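Local coordinates for 3'-5'-exonuclease (Saccharomyces cerevisiae, PDB 3E2V), which probably acts as a magnesium-dependent DNase of the TatD family, nicking double-stranded DNA and trimming DNA from the 3' end toward the 5' end, at residues A[11-16]-A[51-56]; A[162-167]-A[204-209]; A[252-257]-A[301-306]; A[330-335]-A[359-364]. All blocks are in the same frame, centred on the assembly; numbering follows the deposited sequence.

Interaction 1: A[11-16]-A[51-56]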
loop_
_atom_site.group_PDB
_atom_site.type_symbol
_atom_site.label_atom_id
_atom_site.label_comp_id
_atom_site.label_asym_id
_atom_site.label_seq_id
_atom_site.Cartn_x
_atom_site.Cartn_y
_atom_site.Cartn_z
ATOM N N PRO A 11 3.583 -18.851 -18.108
ATOM C CA PRO A 11 2.909 -17.559 -18.238
ATOM C C PRO A 11 2.962 -16.786 -16.924
ATOM O O PRO A 11 2.224 -17.086 -15.976
ATOM C CB PRO A 11 1.460 -17.941 -18.565
ATOM C CG PRO A 11 1.377 -19.451 -18.418
ATOM C CD PRO A 11 2.633 -19.911 -17.745
ATOM N N LEU A 12 3.843 -15.796 -16.879
ATOM C CA LEU A 12 4.050 -15.012 -15.668
ATOM C C LEU A 12 2.945 -13.975 -15.514
ATOM O O LEU A 12 2.462 -13.404 -16.498
ATOM C CB LEU A 12 5.424 -14.349 -15.706
ATOM C CG LEU A 12 6.626 -15.273 -15.961
ATOM C CD1 LEU A 12 7.901 -14.463 -16.020
ATOM C CD2 LEU A 12 6.760 -16.364 -14.894
ATOM N N LYS A 13 2.530 -13.761 -14.264
ATOM C CA LYS A 13 1.508 -12.765 -13.922
ATOM C C LYS A 13 1.897 -12.083 -12.622
ATOM O O LYS A 13 2.163 -12.749 -11.626
ATOM C CB LYS A 13 0.124 -13.412 -13.769
ATOM C CG LYS A 13 -0.376 -14.190 -14.990
ATOM C CD LYS A 13 -1.702 -14.856 -14.660
ATOM C CE LYS A 13 -2.033 -15.986 -15.641
ATOM N NZ LYS A 13 -3.214 -16.777 -15.174
ATOM N N TYR A 14 1.923 -10.748 -12.632
ATOM C CA TYR A 14 2.217 -9.964 -11.411
ATOM C C TYR A 14 1.035 -9.100 -11.002
ATOM O O TYR A 14 0.269 -8.626 -11.843
ATOM C CB TYR A 14 3.430 -9.048 -11.624
ATOM C CG TYR A 14 4.681 -9.735 -12.116
ATOM C CD1 TYR A 14 5.445 -10.538 -11.253
ATOM C CD2 TYR A 14 5.136 -9.540 -13.415
ATOM C CE1 TYR A 14 6.599 -11.165 -11.699
ATOM C CE2 TYR A 14 6.312 -10.165 -13.879
ATOM C CZ TYR A 14 7.027 -10.980 -13.020
ATOM O OH TYR A 14 8.187 -11.576 -13.468
ATOM N N TYR A 15 0.920 -8.882 -9.691
ATOM C CA TYR A 15 -0.149 -8.095 -9.109
ATOM C C TYR A 15 0.525 -7.145 -8.132
ATOM O O TYR A 15 0.909 -7.546 -7.017
ATOM C CB TYR A 15 -1.113 -9.029 -8.385
ATOM C CG TYR A 15 -2.481 -8.502 -8.048
ATOM C CD1 TYR A 15 -3.573 -9.356 -8.172
ATOM C CD2 TYR A 15 -2.698 -7.209 -7.548
ATOM C CE1 TYR A 15 -4.838 -8.950 -7.844
ATOM C CE2 TYR A 15 -4.009 -6.772 -7.228
ATOM C CZ TYR A 15 -5.060 -7.685 -7.378
ATOM O OH TYR A 15 -6.366 -7.361 -7.091
ATOM N N ASP A 16 0.705 -5.890 -8.562
ATOM C CA ASP A 16 1.427 -4.911 -7.740
ATOM C C ASP A 16 0.480 -4.370 -6.685
ATOM O O ASP A 16 -0.458 -3.646 -7.019
ATOM C CB ASP A 16 1.952 -3.779 -8.631
ATOM C CG ASP A 16 2.883 -2.810 -7.906
ATOM O OD1 ASP A 16 2.961 -2.813 -6.649
ATOM O OD2 ASP A 16 3.547 -2.022 -8.629
ATOM N N HIS A 51 4.153 -8.061 -17.914
ATOM C CA HIS A 51 3.318 -9.122 -17.327
ATOM C C HIS A 51 2.574 -8.732 -16.062
ATOM O O HIS A 51 2.040 -9.605 -15.370
ATOM C CB HIS A 51 4.127 -10.405 -17.098
ATOM C CG HIS A 51 5.034 -10.749 -18.243
ATOM N ND1 HIS A 51 4.561 -11.045 -19.507
ATOM C CD2 HIS A 51 6.386 -10.804 -18.319
ATOM C CE1 HIS A 51 5.585 -11.271 -20.312
ATOM N NE2 HIS A 51 6.701 -11.137 -19.619
ATOM N N VAL A 52 2.512 -7.434 -15.785
ATOM C CA VAL A 52 1.689 -6.952 -14.678
ATOM C C VAL A 52 0.240 -6.932 -15.137
ATOM O O VAL A 52 -0.115 -6.237 -16.098
ATOM C CB VAL A 52 2.145 -5.576 -14.144
ATOM C CG1 VAL A 52 1.419 -5.246 -12.826
ATOM C CG2 VAL A 52 3.656 -5.560 -13.947
ATOM N N LYS A 53 -0.598 -7.696 -14.439
ATOM C CA LYS A 53 -1.986 -7.843 -14.821
ATOM C C LYS A 53 -2.907 -6.926 -14.032
ATOM O O LYS A 53 -3.895 -6.424 -14.564
ATOM C CB LYS A 53 -2.440 -9.296 -14.647
ATOM C CG LYS A 53 -1.559 -10.310 -15.345
ATOM C CD LYS A 53 -1.513 -10.117 -16.862
ATOM C CE LYS A 53 -0.516 -11.079 -17.470
ATOM N NZ LYS A 53 -0.440 -10.894 -18.949
ATOM N N ASN A 54 -2.613 -6.736 -12.749
ATOM C CA ASN A 54 -3.497 -5.999 -11.846
ATOM C C ASN A 54 -2.616 -5.135 -10.955
ATOM O O ASN A 54 -1.440 -5.469 -10.748
ATOM C CB ASN A 54 -4.253 -6.952 -10.904
ATOM C CG ASN A 54 -5.383 -7.709 -11.567
ATOM O OD1 ASN A 54 -6.512 -7.699 -11.057
ATOM N ND2 ASN A 54 -5.097 -8.389 -12.652
ATOM N N ALA A 55 -3.169 -4.031 -10.439
ATOM C CA ALA A 55 -2.453 -3.264 -9.423
ATOM C C ALA A 55 -3.445 -2.633 -8.481
ATOM O O ALA A 55 -4.586 -2.356 -8.857
ATOM C CB ALA A 55 -1.565 -2.200 -10.056
ATOM N N LEU A 56 -2.999 -2.426 -7.245
ATOM C CA LEU A 56 -3.788 -1.753 -6.238
ATOM C C LEU A 56 -3.230 -0.343 -6.062
ATOM O O LEU A 56 -2.053 -0.177 -5.689
ATOM C CB LEU A 56 -3.715 -2.540 -4.920
ATOM C CG LEU A 56 -4.564 -2.018 -3.757
ATOM C CD1 LEU A 56 -6.058 -2.211 -4.052
ATOM C CD2 LEU A 56 -4.191 -2.785 -2.487
HETATM O O HOH W 1 2.018 -12.772 -19.120
#
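Asn54 CB sits squarely over the centre of the Tyr15 ring, 3.4 Å from its centroid, in a CH-pi contact between two parallel strands. CG of Tyr15 stands anti to the backbone N (chi1 -163°), on the sheet face that Tyr15 shares with Asn54; the Tyr15 hydroxyl bonds to the backbone O of Gly393. On the other face Tyr14 CB touches Val52 CG2, and the Ala55 methyl packs on Asp16 CB, 4.1 Å away. The backbones are joined by alternating bonds, Tyr14 N to His51 O, Lys53 N to Tyr14 O, Asp16 N to Asn54 O and Leu56 N to Asp16 O, the last at 2.8 Å. Lys53 is the extra residue of a beta bulge on strand 52-57, opposite the Tyr14-Tyr15 step, and shifts the register by one. At the outer end one water donates to Leu12 O, accepts from Lys53 NZ and is hydrogen-bonded to His51 ND1. His51, with positive phi, closes a Schellman motif at the end of helix 40-49. Further out, Thr302 and Gly18 bind the Asp16 carboxylate, while helices 362-373 and 377-392 cover Tyr14. Parallel strands 14-16 and 52-57, joined through helix 40-49, form the first beta-alpha-beta unit of a TIM barrel.

Interaction 2: A[162-167]-A[204-209]; sequences IGLDYD and RSACDD
Asp165 and Arg204 pair through both backbone and salt bridge at the C-terminal ends of neighbouring TIM-barrel strands, 156-165 and 199-204, where the second gives way to helix 207-219. The two residues form a parallel beta bridge, with Arg204 N bonded to Leu164 O and Tyr166 N to Arg204 O. Arg204, its side chain about 8 Å from the magnesium ion at the nearest atoms, grips Asp165 side-on: NE gives a nearly straight bond to OD1 (3.1 Å, 169°), and NH1 reaches the syn lone pair of OD2 at 2.8 Å. Bends at chi2 and chi3 bring the arginine chain alongside Asp165, the two pointing the same way. Asp165 OD1 also accepts from Asp167 N in an Asx turn. Asp167 adds a long, purely electrostatic contact to the guanidinium and takes a bond from Ser205 OG to its OD1 (2.7 Å). An alanine in place of Arg204 would probably leave the Asp165 carboxylate without its side-on partner and Asp167 without the nearby positive charge. Beyond this polar cluster alanine's methyl is what meets the Tyr166 ring: Ala206 CB lies over its centre, 3.5 Å from the centroid, and touches Leu164 CB. The Tyr166 hydroxyl donates to the anti lone pair of Asp209 OD2 (2.7 Å), tying the loop to the helix. His202 holds Asp165 OD2, Gln177 of helix 174-187 accepts from Asp165 N, that helix also packs on Tyr166, and Asp208 pairs with Lys264 of helix 259-268.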
loop_
_atom_site.group_PDB
_atom_site.type_symbol
_atom_site.label_atom_id
_atom_site.label_comp_id
_atom_site.label_asym_id
_atom_site.label_seq_id
_atom_site.Cartn_x
_atom_site.Cartn_y
_atom_site.Cartn_z
ATOM N N ILE A 162 -3.807 2.527 6.365
ATOM C CA ILE A 162 -3.953 2.983 7.751
ATOM C C ILE A 162 -2.906 2.310 8.629
ATOM O O ILE A 162 -2.453 1.204 8.328
ATOM C CB ILE A 162 -5.381 2.727 8.299
ATOM C CG1 ILE A 162 -5.736 1.236 8.282
ATOM C CG2 ILE A 162 -6.417 3.524 7.482
ATOM C CD1 ILE A 162 -7.083 0.908 8.949
ATOM N N GLY A 163 -2.502 2.982 9.697
ATOM C CA GLY A 163 -1.544 2.376 10.604
ATOM C C GLY A 163 -0.770 3.399 11.382
ATOM O O GLY A 163 -1.311 4.438 11.775
ATOM N N LEU A 164 0.510 3.103 11.591
ATOM C CA LEU A 164 1.370 3.927 12.438
ATOM C C LEU A 164 2.700 4.171 11.748
ATOM O O LEU A 164 3.238 3.257 11.107
ATOM C CB LEU A 164 1.604 3.235 13.787
ATOM C CG LEU A 164 0.385 2.900 14.644
ATOM C CD1 LEU A 164 0.803 2.193 15.935
ATOM C CD2 LEU A 164 -0.369 4.168 15.001
ATOM N N ASP A 165 3.240 5.382 11.885
ATOM C CA ASP A 165 4.542 5.706 11.305
ATOM C C ASP A 165 5.306 6.605 12.246
ATOM O O ASP A 165 5.117 7.811 12.257
ATOM C CB ASP A 165 4.363 6.393 9.950
ATOM C CG ASP A 165 5.676 6.522 9.175
ATOM O OD1 ASP A 165 6.755 6.570 9.792
ATOM O OD2 ASP A 165 5.624 6.558 7.927
ATOM N N TYR A 166 6.174 5.990 13.028
ATOM C CA TYR A 166 6.921 6.703 14.062
ATOM C C TYR A 166 8.180 7.373 13.509
ATOM O O TYR A 166 8.896 8.024 14.265
ATOM C CB TYR A 166 7.209 5.768 15.236
ATOM C CG TYR A 166 5.964 5.403 16.065
ATOM C CD1 TYR A 166 4.689 5.848 15.699
ATOM C CD2 TYR A 166 6.068 4.623 17.217
ATOM C CE1 TYR A 166 3.555 5.511 16.454
ATOM C CE2 TYR A 166 4.930 4.282 17.987
ATOM C CZ TYR A 166 3.688 4.737 17.598
ATOM O OH TYR A 166 2.581 4.412 18.340
ATOM N N ASP A 167 8.434 7.220 12.207
ATOM C CA ASP A 167 9.471 8.017 11.528
ATOM C C ASP A 167 8.916 9.360 11.073
ATOM O O ASP A 167 9.643 10.157 10.468
ATOM C CB ASP A 167 9.999 7.295 10.288
ATOM C CG ASP A 167 10.916 6.127 10.611
ATOM O OD1 ASP A 167 11.009 5.706 11.776
ATOM O OD2 ASP A 167 11.567 5.628 9.662
ATOM N N ARG A 204 5.660 1.610 10.291
ATOM C CA ARG A 204 7.078 1.941 10.301
ATOM C C ARG A 204 7.510 2.296 11.711
ATOM O O ARG A 204 6.954 3.210 12.313
ATOM C CB ARG A 204 7.349 3.113 9.386
ATOM C CG ARG A 204 8.819 3.483 9.338
ATOM C CD ARG A 204 9.218 3.962 7.963
ATOM N NE ARG A 204 8.417 5.117 7.563
ATOM C CZ ARG A 204 8.472 5.694 6.365
ATOM N NH1 ARG A 204 7.697 6.733 6.104
ATOM N NH2 ARG A 204 9.293 5.222 5.431
ATOM N N SER A 205 8.505 1.567 12.221
ATOM C CA SER A 205 9.142 1.855 13.519
ATOM C C SER A 205 8.174 1.893 14.698
ATOM O O SER A 205 8.409 2.572 15.697
ATOM C CB SER A 205 9.965 3.155 13.451
ATOM O OG SER A 205 10.865 3.101 12.354
ATOM N N ALA A 206 7.071 1.160 14.574
ATOM C CA ALA A 206 5.974 1.219 15.528
ATOM C C ALA A 206 5.440 -0.181 15.840
ATOM O O ALA A 206 4.265 -0.331 16.139
ATOM C CB ALA A 206 4.854 2.087 14.960
ATOM N N CYS A 207 6.288 -1.204 15.778
ATOM C CA CYS A 207 5.763 -2.563 15.785
ATOM C C CYS A 207 4.966 -2.891 17.039
ATOM O O CYS A 207 3.848 -3.417 16.945
ATOM C CB CYS A 207 6.877 -3.577 15.552
ATOM S SG CYS A 207 6.225 -5.230 15.126
ATOM N N ASP A 208 5.516 -2.598 18.216
ATOM C CA ASP A 208 4.822 -2.989 19.441
ATOM C C ASP A 208 3.450 -2.317 19.573
ATOM O O ASP A 208 2.466 -2.989 19.895
ATOM C CB ASP A 208 5.675 -2.739 20.688
ATOM C CG ASP A 208 6.798 -3.747 20.844
ATOM O OD1 ASP A 208 6.760 -4.846 20.237
ATOM O OD2 ASP A 208 7.735 -3.430 21.602
ATOM N N ASP A 209 3.376 -1.010 19.287
ATOM C CA ASP A 209 2.100 -0.305 19.384
ATOM C C ASP A 209 1.109 -0.758 18.310
ATOM O O ASP A 209 -0.094 -0.827 18.559
ATOM C CB ASP A 209 2.295 1.204 19.288
ATOM C CG ASP A 209 2.894 1.813 20.559
ATOM O OD1 ASP A 209 3.128 1.071 21.541
ATOM O OD2 ASP A 209 3.132 3.035 20.577
#

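Interaction 3: A[252-257]-A[301-306]; sequences VHSFTG and ETDAPW. With MG (magnesium ion), chain E.
His253 reaches from the end of strand 250-252 to Glu301 on one flank and a magnesium ion on another. From its CB, CG stands anti to the backbone N (chi1 162°). The next atom, ND1, donates to Glu301 OE2 (2.9 Å, 151°), the ring and carboxylate planes being nearly parallel (9°) but offset. CD2 lies 3.3 Å from the magnesium ion. CE1 is 3.3 Å from Asp303 OD1 at the rim of the ring, and NE2 binds magnesium at 2.2 Å. Imidazole suits this place because one nitrogen donates while the other offers a lone pair to the metal. Ser254 CB rests over the centre of the same ring, and Phe200 stacks on it as well. Both loops follow the C-terminal ends of TIM-barrel strands, where the metal ligands sit, as in other metallo-dependent hydrolases; Glu161, also a magnesium ligand in a structure of this protein, is close by. Glu301 OE2 is shared: Ser254 N donates to it (2.8 Å) from the face opposite to ND1, while Asn277 holds OE1. A glutamine here would probably weaken the grip on His253 and Ser254 N and remove a negative charge that is likely to strengthen the histidine as a ligand. Asp303 OD1 binds the magnesium ion at 2.2 Å and is also met by Asn20; four waters fill the remaining positions.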
loop_
_atom_site.group_PDB
_atom_site.type_symbol
_atom_site.label_atom_id
_atom_site.label_comp_id
_atom_site.label_asym_id
_atom_site.label_seq_id
_atom_site.Cartn_x
_atom_site.Cartn_y
_atom_site.Cartn_z
ATOM N N VAL A 252 0.389 -6.153 5.661
ATOM C CA VAL A 252 1.352 -5.174 6.131
ATOM C C VAL A 252 2.241 -4.752 4.962
ATOM O O VAL A 252 3.184 -5.465 4.595
ATOM C CB VAL A 252 2.188 -5.728 7.330
ATOM C CG1 VAL A 252 3.143 -4.637 7.875
ATOM C CG2 VAL A 252 1.282 -6.284 8.441
ATOM N N HIS A 253 1.933 -3.583 4.404
ATOM C CA HIS A 253 2.573 -3.016 3.199
ATOM C C HIS A 253 4.028 -2.640 3.462
ATOM O O HIS A 253 4.395 -2.218 4.567
ATOM C CB HIS A 253 1.716 -1.785 2.730
ATOM C CG HIS A 253 2.380 -0.806 1.792
ATOM N ND1 HIS A 253 2.928 -1.163 0.574
ATOM C CD2 HIS A 253 2.489 0.550 1.867
ATOM C CE1 HIS A 253 3.385 -0.081 -0.039
ATOM N NE2 HIS A 253 3.140 0.970 0.727
ATOM N N SER A 254 4.866 -2.805 2.444
ATOM C CA SER A 254 6.196 -2.184 2.444
ATOM C C SER A 254 7.005 -2.483 3.714
ATOM O O SER A 254 7.502 -1.573 4.383
ATOM C CB SER A 254 6.057 -0.666 2.227
ATOM O OG SER A 254 7.327 -0.104 1.908
ATOM N N PHE A 255 7.113 -3.768 4.049
ATOM C CA PHE A 255 7.779 -4.171 5.275
ATOM C C PHE A 255 9.298 -4.020 5.213
ATOM O O PHE A 255 9.946 -4.564 4.312
ATOM C CB PHE A 255 7.445 -5.622 5.605
ATOM C CG PHE A 255 8.100 -6.091 6.868
ATOM C CD1 PHE A 255 7.616 -5.655 8.102
ATOM C CD2 PHE A 255 9.218 -6.919 6.836
ATOM C CE1 PHE A 255 8.213 -6.068 9.293
ATOM C CE2 PHE A 255 9.826 -7.330 8.045
ATOM C CZ PHE A 255 9.317 -6.901 9.257
ATOM N N THR A 256 9.865 -3.320 6.201
ATOM C CA THR A 256 11.326 -3.132 6.260
ATOM C C THR A 256 11.876 -3.352 7.673
ATOM O O THR A 256 13.001 -2.925 7.985
ATOM C CB THR A 256 11.738 -1.716 5.802
ATOM O OG1 THR A 256 11.154 -0.762 6.685
ATOM C CG2 THR A 256 11.286 -1.437 4.360
ATOM N N GLY A 257 11.097 -4.024 8.517
ATOM C CA GLY A 257 11.461 -4.230 9.915
ATOM C C GLY A 257 12.453 -5.351 10.185
ATOM O O GLY A 257 13.006 -5.983 9.276
ATOM N N GLU A 301 5.217 -6.012 -4.417
ATOM C CA GLU A 301 4.805 -4.643 -4.717
ATOM C C GLU A 301 6.017 -3.868 -5.142
ATOM O O GLU A 301 7.156 -4.268 -4.846
ATOM C CB GLU A 301 4.173 -3.945 -3.502
ATOM C CG GLU A 301 4.699 -4.444 -2.164
ATOM C CD GLU A 301 4.480 -3.442 -1.035
ATOM O OE1 GLU A 301 4.903 -2.279 -1.185
ATOM O OE2 GLU A 301 3.911 -3.830 -0.004
ATOM N N THR A 302 5.781 -2.765 -5.853
ATOM C CA THR A 302 6.891 -1.876 -6.219
ATOM C C THR A 302 7.000 -0.648 -5.321
ATOM O O THR A 302 8.098 -0.113 -5.111
ATOM C CB THR A 302 6.813 -1.350 -7.679
ATOM O OG1 THR A 302 5.590 -0.616 -7.879
ATOM C CG2 THR A 302 6.970 -2.476 -8.695
ATOM N N ASP A 303 5.868 -0.178 -4.785
ATOM C CA ASP A 303 5.803 1.150 -4.132
ATOM C C ASP A 303 6.148 2.271 -5.108
ATOM O O ASP A 303 6.486 3.388 -4.679
ATOM C CB ASP A 303 6.670 1.221 -2.857
ATOM C CG ASP A 303 6.135 2.221 -1.859
ATOM O OD1 ASP A 303 4.889 2.316 -1.719
ATOM O OD2 ASP A 303 6.957 2.909 -1.207
ATOM N N ALA A 304 6.025 1.989 -6.409
ATOM C CA ALA A 304 6.354 3.014 -7.421
ATOM C C ALA A 304 5.592 4.320 -7.096
ATOM O O ALA A 304 4.412 4.284 -6.718
ATOM C CB ALA A 304 6.011 2.518 -8.777
ATOM N N PRO A 305 6.242 5.480 -7.228
ATOM C CA PRO A 305 7.545 5.725 -7.847
ATOM C C PRO A 305 8.759 5.540 -6.942
ATOM O O PRO A 305 9.878 5.844 -7.370
ATOM C CB PRO A 305 7.443 7.197 -8.242
ATOM C CG PRO A 305 6.688 7.797 -7.084
ATOM C CD PRO A 305 5.621 6.738 -6.741
ATOM N N TRP A 306 8.539 5.090 -5.711
ATOM C CA TRP A 306 9.600 4.878 -4.725
ATOM C C TRP A 306 10.200 3.486 -4.844
ATOM O O TRP A 306 9.736 2.657 -5.637
ATOM C CB TRP A 306 9.010 5.047 -3.317
ATOM C CG TRP A 306 8.110 6.246 -3.229
ATOM C CD1 TRP A 306 6.752 6.252 -3.020
ATOM C CD2 TRP A 306 8.500 7.611 -3.373
ATOM N NE1 TRP A 306 6.282 7.541 -3.018
ATOM C CE2 TRP A 306 7.329 8.398 -3.234
ATOM C CE3 TRP A 306 9.729 8.252 -3.598
ATOM C CZ2 TRP A 306 7.351 9.799 -3.321
ATOM C CZ3 TRP A 306 9.751 9.648 -3.681
ATOM C CH2 TRP A 306 8.566 10.401 -3.541
HETATM MG MG MG E . 4.023 2.942 0.260
HETATM O O HOH W 2 5.735 2.840 1.309
HETATM O O HOH W 3 4.559 4.868 -0.243
HETATM O O HOH W 4 2.213 3.383 -0.614
HETATM O O HOH W 5 3.261 3.762 2.582
#

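Interaction 4: A[330-335]-A[359-364]; sequences YPAFKS and PCNMEQ. With GOL (glycerol), chain D.
A single water is gripped from both segments and from a glycerol, probably left by the crystallisation liquor: it donates to Asn361 OD1 (2.7 Å), accepts from Ala332 N (2.9 Å) and lies 2.8 Å from glycerol O3. The amide of Asn361 suits this spot because its two ends differ, OD1 taking the water while ND2 donates to the same glycerol oxygen O3 (3.1 Å) and to Asn357. Asn361 stands at the N-cap position of helix 362-373, but its side chain makes no capping bond, its amide being used for the water, the glycerol and Asn357 instead. The segment holding Ala332 leads into the small parallel sheet of strands 334-336 and 351-353, so the contact joins a peripheral two-stranded sheet to a helix packed against the barrel. The peptide before Pro331 is cis. The Ala332 methyl faces the helix, its CB 4.0 Å from Glu363 OE2; the carboxylate's OE1 goes to Arg50 in a salt bridge. Cys360 SG lies at the edge of the Phe333 ring, 4.3 Å from CE2, in a sulfur-aromatic contact. Gln364 crosses Tyr330 at about a right angle, amide and ring planes 45° apart, with Gln364 NE2 3.5 Å from Tyr330 CD1; the tyrosine hydroxyl goes on to Ile309 O, and its ring meets Phe316 edge-to-face.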
loop_
_atom_site.group_PDB
_atom_site.type_symbol
_atom_site.label_atom_id
_atom_site.label_comp_id
_atom_site.label_asym_id
_atom_site.label_seq_id
_atom_site.Cartn_x
_atom_site.Cartn_y
_atom_site.Cartn_z
ATOM N N TYR A 330 17.723 -4.805 -18.092
ATOM C CA TYR A 330 17.747 -3.784 -17.044
ATOM C C TYR A 330 18.363 -2.503 -17.626
ATOM O O TYR A 330 19.486 -2.537 -18.142
ATOM C CB TYR A 330 18.564 -4.271 -15.839
ATOM C CG TYR A 330 18.648 -3.317 -14.661
ATOM C CD1 TYR A 330 17.709 -3.363 -13.634
ATOM C CD2 TYR A 330 19.689 -2.388 -14.552
ATOM C CE1 TYR A 330 17.791 -2.501 -12.534
ATOM C CE2 TYR A 330 19.772 -1.511 -13.459
ATOM C CZ TYR A 330 18.820 -1.575 -12.452
ATOM O OH TYR A 330 18.901 -0.729 -11.363
ATOM N N PRO A 331 17.630 -1.373 -17.590
ATOM C CA PRO A 331 16.222 -1.264 -17.207
ATOM C C PRO A 331 15.312 -1.909 -18.254
ATOM O O PRO A 331 15.771 -2.283 -19.335
ATOM C CB PRO A 331 15.994 0.245 -17.157
ATOM C CG PRO A 331 16.998 0.807 -18.123
ATOM C CD PRO A 331 18.203 -0.063 -17.960
ATOM N N ALA A 332 14.019 -2.032 -17.951
ATOM C CA ALA A 332 13.099 -2.768 -18.828
ATOM C C ALA A 332 12.824 -2.056 -20.161
ATOM O O ALA A 332 12.423 -2.681 -21.150
ATOM C CB ALA A 332 11.792 -3.050 -18.099
ATOM N N PHE A 333 13.003 -0.740 -20.141
ATOM C CA PHE A 333 12.789 0.157 -21.282
ATOM C C PHE A 333 13.856 1.230 -21.133
ATOM O O PHE A 333 14.404 1.401 -20.047
ATOM C CB PHE A 333 11.399 0.809 -21.193
ATOM C CG PHE A 333 10.265 -0.173 -21.294
ATOM C CD1 PHE A 333 9.727 -0.497 -22.529
ATOM C CD2 PHE A 333 9.755 -0.795 -20.157
ATOM C CE1 PHE A 333 8.695 -1.418 -22.638
ATOM C CE2 PHE A 333 8.715 -1.720 -20.253
ATOM C CZ PHE A 333 8.193 -2.039 -21.495
ATOM N N LYS A 334 14.152 1.962 -22.209
ATOM C CA LYS A 334 15.154 3.024 -22.129
ATOM C C LYS A 334 14.694 4.039 -21.091
ATOM O O LYS A 334 13.513 4.368 -21.052
ATOM C CB LYS A 334 15.309 3.739 -23.476
ATOM C CG LYS A 334 16.400 4.825 -23.495
ATOM C CD LYS A 334 17.768 4.247 -23.179
ATOM C CE LYS A 334 18.841 5.305 -22.949
ATOM N NZ LYS A 334 20.039 4.659 -22.316
ATOM N N SER A 335 15.626 4.524 -20.274
ATOM C CA SER A 335 15.355 5.455 -19.177
ATOM C C SER A 335 16.084 6.757 -19.476
ATOM O O SER A 335 17.280 6.742 -19.765
ATOM C CB SER A 335 15.869 4.848 -17.872
ATOM O OG SER A 335 15.554 5.624 -16.732
ATOM N N PRO A 359 5.567 0.317 -11.932
ATOM C CA PRO A 359 5.034 -1.047 -11.731
ATOM C C PRO A 359 5.627 -2.099 -12.681
ATOM O O PRO A 359 5.611 -3.299 -12.348
ATOM C CB PRO A 359 3.517 -0.877 -11.948
ATOM C CG PRO A 359 3.378 0.408 -12.732
ATOM C CD PRO A 359 4.501 1.294 -12.250
ATOM N N CYS A 360 6.166 -1.696 -13.834
ATOM C CA CYS A 360 6.790 -2.692 -14.711
ATOM C C CYS A 360 8.020 -3.331 -14.092
ATOM O O CYS A 360 8.580 -4.290 -14.654
ATOM C CB CYS A 360 7.158 -2.128 -16.091
ATOM S SG CYS A 360 8.435 -0.845 -16.103
ATOM N N ASN A 361 8.450 -2.817 -12.946
ATOM C CA ASN A 361 9.596 -3.375 -12.244
ATOM C C ASN A 361 9.234 -4.435 -11.204
ATOM O O ASN A 361 10.084 -4.873 -10.433
ATOM C CB ASN A 361 10.454 -2.254 -11.650
ATOM C CG ASN A 361 11.209 -1.491 -12.725
ATOM O OD1 ASN A 361 11.333 -1.964 -13.854
ATOM N ND2 ASN A 361 11.674 -0.302 -12.397
ATOM N N MET A 362 7.983 -4.880 -11.224
ATOM C CA MET A 362 7.571 -6.036 -10.412
ATOM C C MET A 362 8.497 -7.232 -10.612
ATOM O O MET A 362 8.883 -7.907 -9.654
ATOM C CB MET A 362 6.129 -6.419 -10.751
ATOM C CG MET A 362 5.109 -5.546 -10.011
ATOM S SD MET A 362 5.024 -5.770 -8.155
ATOM C CE MET A 362 4.101 -7.359 -8.133
ATOM N N GLU A 363 8.834 -7.493 -11.873
ATOM C CA GLU A 363 9.683 -8.626 -12.207
ATOM C C GLU A 363 11.031 -8.593 -11.497
ATOM O O GLU A 363 11.592 -9.649 -11.182
ATOM C CB GLU A 363 9.862 -8.732 -13.721
ATOM C CG GLU A 363 10.537 -7.541 -14.375
ATOM C CD GLU A 363 10.604 -7.664 -15.880
ATOM O OE1 GLU A 363 10.276 -8.741 -16.420
ATOM O OE2 GLU A 363 10.978 -6.655 -16.522
ATOM N N GLN A 364 11.550 -7.395 -11.210
ATOM C CA GLN A 364 12.814 -7.280 -10.482
ATOM C C GLN A 364 12.643 -7.716 -9.037
ATOM O O GLN A 364 13.497 -8.372 -8.477
ATOM C CB GLN A 364 13.344 -5.841 -10.530
ATOM C CG GLN A 364 13.665 -5.326 -11.915
ATOM C CD GLN A 364 14.103 -3.878 -11.902
ATOM O OE1 GLN A 364 14.317 -3.295 -10.860
ATOM N NE2 GLN A 364 14.229 -3.292 -13.085
HETATM C C1 GOL D . 14.292 4.176 -12.494
HETATM O O1 GOL D . 15.621 4.609 -12.738
HETATM C C2 GOL D . 13.601 3.696 -13.764
HETATM O O2 GOL D . 13.564 4.730 -14.712
HETATM C C3 GOL D . 14.351 2.515 -14.383
HETATM O O3 GOL D . 13.899 1.295 -13.823
HETATM O O HOH W 6 13.467 -1.110 -15.275
#

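In the fold
Along the chain the four contacts follow in series, each closing before the next opens. Interactions 1 and 2 reach the same eight-stranded parallel sheet on opposite sides of the chain's centre, about 29 Å apart between centres. Interaction 3 lies nearer the middle, its centre about 16 Å from that of interaction 1 and about 14 Å from that of interaction 2; the centre of interaction 4 is about 13 Å from that of interaction 1 and about 16 Å from that of interaction 3. Direct contact links interactions 1, 3 and 4, while interaction 2 touches none of them. The metal site sits at the C-terminal ends of the barrel strands, with Asp16 of the first strand and Met362 of helix 362-373 packing against residues 301-302.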